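Local coordinates for protein cystathionine beta-lyases/cystathionine gamma-synthases (Corynebacterium glutamicum, PDB 5X5H) that probably joins O-succinyl-L-homoserine and L-cysteine into L,L-cystathionine, releasing succinate, with pyridoxal 5'-phosphate as cofactor, in methionine biosynthesis, at residues Leu63-Val67 / Thr247-Leu251; Gly97-Gly103 / Asn143-Trp148. All coordinates share one frame. Residues are numbered along the deposited sequence.

Contact 1: Leu63-Val67 / Thr247-Leu251; sequences LEQTV and TARGL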
loop_
_atom_site.group_PDB
_atom_site.type_symbol
_atom_site.label_atom_id
_atom_site.label_comp_id
_atom_site.label_asym_id
_atom_site.label_seq_id
_atom_site.Cartn_x
_atom_site.Cartn_y
_atom_site.Cartn_z
ATOM N N LEU A 63 -9.805 -3.566 12.931
ATOM C CA LEU A 63 -9.063 -4.801 13.250
ATOM C C LEU A 63 -9.223 -5.263 14.690
ATOM O O LEU A 63 -9.567 -6.448 14.965
ATOM C CB LEU A 63 -7.612 -4.643 12.906
ATOM C CG LEU A 63 -6.681 -5.770 13.368
ATOM C CD1 LEU A 63 -7.018 -7.119 12.747
ATOM C CD2 LEU A 63 -5.261 -5.388 13.185
ATOM N N GLU A 64 -9.040 -4.323 15.589
ATOM C CA GLU A 64 -9.165 -4.573 17.028
ATOM C C GLU A 64 -10.481 -5.148 17.403
ATOM O O GLU A 64 -10.624 -6.167 18.129
ATOM C CB GLU A 64 -8.989 -3.238 17.800
ATOM C CG GLU A 64 -7.559 -2.748 17.751
ATOM C CD GLU A 64 -7.301 -1.376 18.409
ATOM O OE1 GLU A 64 -8.309 -0.603 18.635
ATOM O OE2 GLU A 64 -6.120 -1.021 18.663
ATOM N N GLN A 65 -11.564 -4.590 16.859
ATOM C CA GLN A 65 -12.912 -5.034 17.171
ATOM C C GLN A 65 -13.195 -6.389 16.619
ATOM O O GLN A 65 -13.956 -7.178 17.175
ATOM C CB GLN A 65 -13.930 -3.981 16.692
ATOM C CG GLN A 65 -13.839 -2.691 17.486
ATOM C CD GLN A 65 -14.181 -2.819 18.907
ATOM O OE1 GLN A 65 -13.354 -2.671 19.838
ATOM N NE2 GLN A 65 -15.416 -3.245 19.142
ATOM N N THR A 66 -12.610 -6.740 15.474
ATOM C CA THR A 66 -12.787 -8.000 14.831
ATOM C C THR A 66 -12.150 -9.078 15.722
ATOM O O THR A 66 -12.758 -10.080 16.055
ATOM C CB THR A 66 -12.242 -8.072 13.437
ATOM O OG1 THR A 66 -12.746 -7.022 12.609
ATOM C CG2 THR A 66 -12.614 -9.373 12.772
ATOM N N VAL A 67 -10.862 -8.959 16.035
ATOM C CA VAL A 67 -10.224 -9.977 16.868
ATOM C C VAL A 67 -10.876 -10.095 18.272
ATOM O O VAL A 67 -11.035 -11.224 18.784
ATOM C CB VAL A 67 -8.717 -9.743 16.928
ATOM C CG1 VAL A 67 -8.029 -10.803 17.865
ATOM C CG2 VAL A 67 -8.087 -9.807 15.533
ATOM N N THR A 247 -3.757 -7.147 7.782
ATOM C CA THR A 247 -4.042 -8.114 8.832
ATOM C C THR A 247 -5.524 -8.489 8.797
ATOM O O THR A 247 -5.890 -9.696 8.865
ATOM C CB THR A 247 -3.601 -7.662 10.218
ATOM O OG1 THR A 247 -2.180 -7.325 10.221
ATOM C CG2 THR A 247 -3.911 -8.709 11.303
ATOM N N ALA A 248 -6.401 -7.490 8.859
ATOM C CA ALA A 248 -7.841 -7.778 8.806
ATOM C C ALA A 248 -8.243 -8.450 7.539
ATOM O O ALA A 248 -9.132 -9.302 7.562
ATOM C CB ALA A 248 -8.587 -6.482 8.992
ATOM N N ARG A 249 -7.619 -8.122 6.413
ATOM C CA ARG A 249 -7.907 -8.816 5.163
ATOM C C ARG A 249 -7.610 -10.322 5.247
ATOM O O ARG A 249 -8.384 -11.144 4.874
ATOM C CB ARG A 249 -7.114 -8.148 4.018
ATOM C CG ARG A 249 -7.435 -8.751 2.612
ATOM C CD ARG A 249 -6.474 -8.186 1.603
ATOM N NE ARG A 249 -6.888 -8.236 0.239
ATOM C CZ ARG A 249 -6.480 -9.069 -0.745
ATOM N NH1 ARG A 249 -5.711 -10.113 -0.452
ATOM N NH2 ARG A 249 -6.790 -8.807 -1.967
ATOM N N GLY A 250 -6.411 -10.591 5.796
ATOM C CA GLY A 250 -6.066 -11.962 6.004
ATOM C C GLY A 250 -7.010 -12.679 6.926
ATOM O O GLY A 250 -7.337 -13.888 6.744
ATOM N N LEU A 251 -7.421 -12.017 8.007
ATOM C CA LEU A 251 -8.303 -12.615 9.014
ATOM C C LEU A 251 -9.665 -13.093 8.436
ATOM O O LEU A 251 -10.271 -14.043 8.959
ATOM C CB LEU A 251 -8.458 -11.609 10.147
ATOM C CG LEU A 251 -9.336 -11.956 11.298
ATOM C CD1 LEU A 251 -8.920 -13.329 11.945
ATOM C CD2 LEU A 251 -9.314 -10.798 12.270
#
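Two leucines carry most of this interface, which buries 223 Å². Leu-63, on helix 58-70, directs its CA-CB bond at the neighbouring helix and brings CD1 to 3.8 Å from CG2 of Thr-247 and 4.1 Å from CB of Ala-248. The small side chain of Ala-248 suits this place because it lets the backbones come close, CA to CA 5.5 Å from Leu-63. Leu-251 answers from helix 241-251, one turn on. Its CD2 lies 3.6 Å from Thr-66 CG2 and 3.6 Å from Val-67 CG2, and reaches Leu-63 CD1 more loosely at 4.4 Å. No hydrogen bond crosses the interface. The threonines can pack here through their methyls because each hydroxyl turns back to its own helix, OG1 of Thr-66 to the carbonyl of Ala-62 and that of Thr-247 to the carbonyl of Asp-243. Leu-63 and Val-67 also rest on Leu-216 of strand 215-219, while Arg-249 forms a salt bridge with Asp-211 of a second subunit. With segment axes 10.3 Å apart at closest approach and N-to-C directions 31° apart, these helices run roughly the same way and pack through aliphatic side chains, in the PLP-binding domain of a trans-sulfuration enzyme, where helices cover a mixed sheet.

Contact 2: Gly97-Gly103 / Asn143-Trp148; sequences GDHIVLG and NTKLIW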
loop_
_atom_site.group_PDB
_atom_site.type_symbol
_atom_site.label_atom_id
_atom_site.label_comp_id
_atom_site.label_asym_id
_atom_site.label_seq_id
_atom_site.Cartn_x
_atom_site.Cartn_y
_atom_site.Cartn_z
ATOM N N GLY A 97 9.558 -5.076 41.832
ATOM C CA GLY A 97 9.173 -5.857 42.993
ATOM C C GLY A 97 8.146 -6.940 42.756
ATOM O O GLY A 97 7.793 -7.704 43.685
ATOM N N ASP A 98 7.477 -7.000 41.600
ATOM C CA ASP A 98 6.497 -7.990 41.300
ATOM C C ASP A 98 7.181 -9.234 40.638
ATOM O O ASP A 98 8.318 -9.189 40.299
ATOM C CB ASP A 98 5.508 -7.388 40.277
ATOM C CG ASP A 98 4.565 -6.386 40.871
ATOM O OD1 ASP A 98 4.398 -6.344 42.106
ATOM O OD2 ASP A 98 3.949 -5.590 40.075
ATOM N N HIS A 99 6.449 -10.291 40.582
ATOM C CA HIS A 99 6.883 -11.581 40.083
ATOM C C HIS A 99 5.992 -12.165 39.056
ATOM O O HIS A 99 4.774 -12.011 39.071
ATOM C CB HIS A 99 6.984 -12.509 41.367
ATOM C CG HIS A 99 7.334 -13.927 41.123
ATOM N ND1 HIS A 99 6.397 -14.911 41.200
ATOM C CD2 HIS A 99 8.546 -14.522 40.947
ATOM C CE1 HIS A 99 7.003 -16.068 40.990
ATOM N NE2 HIS A 99 8.287 -15.873 40.861
ATOM N N ILE A 100 6.605 -12.848 38.113
ATOM C CA ILE A 100 5.954 -13.631 37.054
ATOM C C ILE A 100 6.206 -15.161 37.170
ATOM O O ILE A 100 7.419 -15.528 37.392
ATOM C CB ILE A 100 6.539 -13.268 35.678
ATOM C CG1 ILE A 100 6.642 -11.840 35.450
ATOM C CG2 ILE A 100 5.729 -13.984 34.558
ATOM C CD1 ILE A 100 7.480 -11.514 34.235
ATOM N N VAL A 101 5.223 -15.966 36.968
ATOM C CA VAL A 101 5.364 -17.408 36.762
ATOM C C VAL A 101 5.285 -17.619 35.236
ATOM O O VAL A 101 4.274 -17.192 34.604
ATOM C CB VAL A 101 4.316 -18.202 37.492
ATOM C CG1 VAL A 101 4.465 -19.698 37.206
ATOM C CG2 VAL A 101 4.417 -17.943 39.005
ATOM N N LEU A 102 6.299 -18.248 34.644
ATOM C CA LEU A 102 6.443 -18.525 33.225
ATOM C C LEU A 102 6.650 -19.992 33.010
ATOM O O LEU A 102 7.169 -20.691 33.865
ATOM C CB LEU A 102 7.752 -17.780 32.717
ATOM C CG LEU A 102 8.327 -17.927 31.323
ATOM C CD1 LEU A 102 7.370 -17.086 30.438
ATOM C CD2 LEU A 102 9.765 -17.496 31.103
ATOM N N GLY A 103 6.228 -20.503 31.845
ATOM C CA GLY A 103 6.475 -21.869 31.516
ATOM C C GLY A 103 7.863 -22.185 31.043
ATOM O O GLY A 103 8.714 -21.324 30.822
ATOM N N ASN A 143 3.755 -11.751 45.928
ATOM C CA ASN A 143 4.068 -10.719 44.932
ATOM C C ASN A 143 3.818 -11.142 43.450
ATOM O O ASN A 143 4.151 -10.362 42.568
ATOM C CB ASN A 143 5.389 -10.067 45.100
ATOM C CG ASN A 143 6.583 -10.949 44.874
ATOM O OD1 ASN A 143 6.440 -12.198 45.158
ATOM N ND2 ASN A 143 7.731 -10.437 44.394
ATOM N N THR A 144 3.308 -12.331 43.239
ATOM C CA THR A 144 3.042 -12.831 41.838
ATOM C C THR A 144 1.915 -12.019 41.328
ATOM O O THR A 144 0.821 -12.089 41.831
ATOM C CB THR A 144 2.704 -14.286 41.832
ATOM O OG1 THR A 144 3.849 -15.006 42.391
ATOM C CG2 THR A 144 2.523 -14.780 40.329
ATOM N N LYS A 145 2.152 -11.321 40.183
ATOM C CA LYS A 145 1.086 -10.572 39.482
ATOM C C LYS A 145 0.684 -11.151 38.162
ATOM O O LYS A 145 -0.372 -10.842 37.640
ATOM C CB LYS A 145 1.572 -9.120 39.280
ATOM C CG LYS A 145 1.891 -8.380 40.545
ATOM C CD LYS A 145 0.641 -8.208 41.393
ATOM C CE LYS A 145 0.865 -7.079 42.380
ATOM N NZ LYS A 145 1.727 -7.629 43.347
ATOM N N LEU A 146 1.445 -12.127 37.660
ATOM C CA LEU A 146 1.241 -12.626 36.286
ATOM C C LEU A 146 1.629 -14.081 36.221
ATOM O O LEU A 146 2.763 -14.441 36.606
ATOM C CB LEU A 146 2.119 -11.779 35.360
ATOM C CG LEU A 146 1.982 -12.089 33.866
ATOM C CD1 LEU A 146 0.581 -12.038 33.322
ATOM C CD2 LEU A 146 2.925 -11.092 33.140
ATOM N N ILE A 147 0.761 -14.860 35.657
ATOM C CA ILE A 147 1.092 -16.245 35.181
ATOM C C ILE A 147 0.961 -16.188 33.639
ATOM O O ILE A 147 -0.134 -15.837 33.136
ATOM C CB ILE A 147 0.140 -17.273 35.767
ATOM C CG1 ILE A 147 0.140 -17.166 37.326
ATOM C CG2 ILE A 147 0.493 -18.708 35.308
ATOM C CD1 ILE A 147 -0.884 -18.070 37.952
ATOM N N TRP A 148 2.041 -16.472 32.946
ATOM C CA TRP A 148 2.127 -16.390 31.495
ATOM C C TRP A 148 2.089 -17.782 30.896
ATOM O O TRP A 148 3.016 -18.590 31.183
ATOM C CB TRP A 148 3.407 -15.680 31.095
ATOM C CG TRP A 148 3.416 -15.383 29.621
ATOM C CD1 TRP A 148 3.934 -16.136 28.612
ATOM C CD2 TRP A 148 2.849 -14.211 29.037
ATOM N NE1 TRP A 148 3.755 -15.474 27.403
ATOM C CE2 TRP A 148 3.048 -14.325 27.659
ATOM C CE3 TRP A 148 2.230 -13.063 29.567
ATOM C CZ2 TRP A 148 2.673 -13.292 26.782
ATOM C CZ3 TRP A 148 1.815 -12.028 28.660
ATOM C CH2 TRP A 148 2.078 -12.177 27.296
HETATM O O HOH W 1 5.027 -19.450 29.516
#
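The backbones of 99-103 and 144-148 run parallel and are joined by the hydrogen bonds Lys-145 N to His-99 O, Val-101 N to Leu-146 O and Trp-148 N to Val-101 O (2.9 Å each). A beta bulge at Lys-145 shifts the register. On one face the beta-branched Val-101 sits against the adjoining Thr-144 and Ile-147, covering the shallow groove they form, its CG2 3.9 Å from Thr-144 CG2 and its CB 4.3 Å from Ile-147 CG1; beside it His-99 ND1 hydrogen-bonds Thr-144 OG1 at 2.8 Å. These are neighbouring strands of the PLP-binding domain's seven-stranded sheet. Larger side chains fill the other face: Ile-100 CG2 meets Leu-146 CG at 4.3 Å, and Leu-102 CD1 lies 4.0 Å from Trp-148 CD1, the indole also meeting Phe-90 edge-to-face. At the start, Asn-143 ND2 hydrogen-bonds Gly-97 O (2.8 Å); Lys-145 NZ forms a salt bridge with Asp-98 OD1 (3.2 Å), and Lys-95 N hydrogen-bonds OD2. Where the strands part, a water fills the gap, 2.8 Å from both Gly-103 N and Trp-148 O.

Contact 1 and contact 2 lie on opposite sides of the chain's centre, with their centres 30 Å apart and their nearest atoms about 14 Å apart. In sequence, both strands of contact 2 fall between the two helices of contact 1. Both lie near the cofactor: the side chain of Thr-247 is about 10 Å from a bound PLP and about 8 Å from that of the PLP-binding Thr-203, whereas the side chain of Trp-148 is about 7 Å from a bound PLP and from that of Tyr-107. The side chain of Val-67 is about 5 Å from that of Glu-71, a magnesium ligand, and about 9 Å from a bound magnesium ion, against about 14 Å for Trp-148.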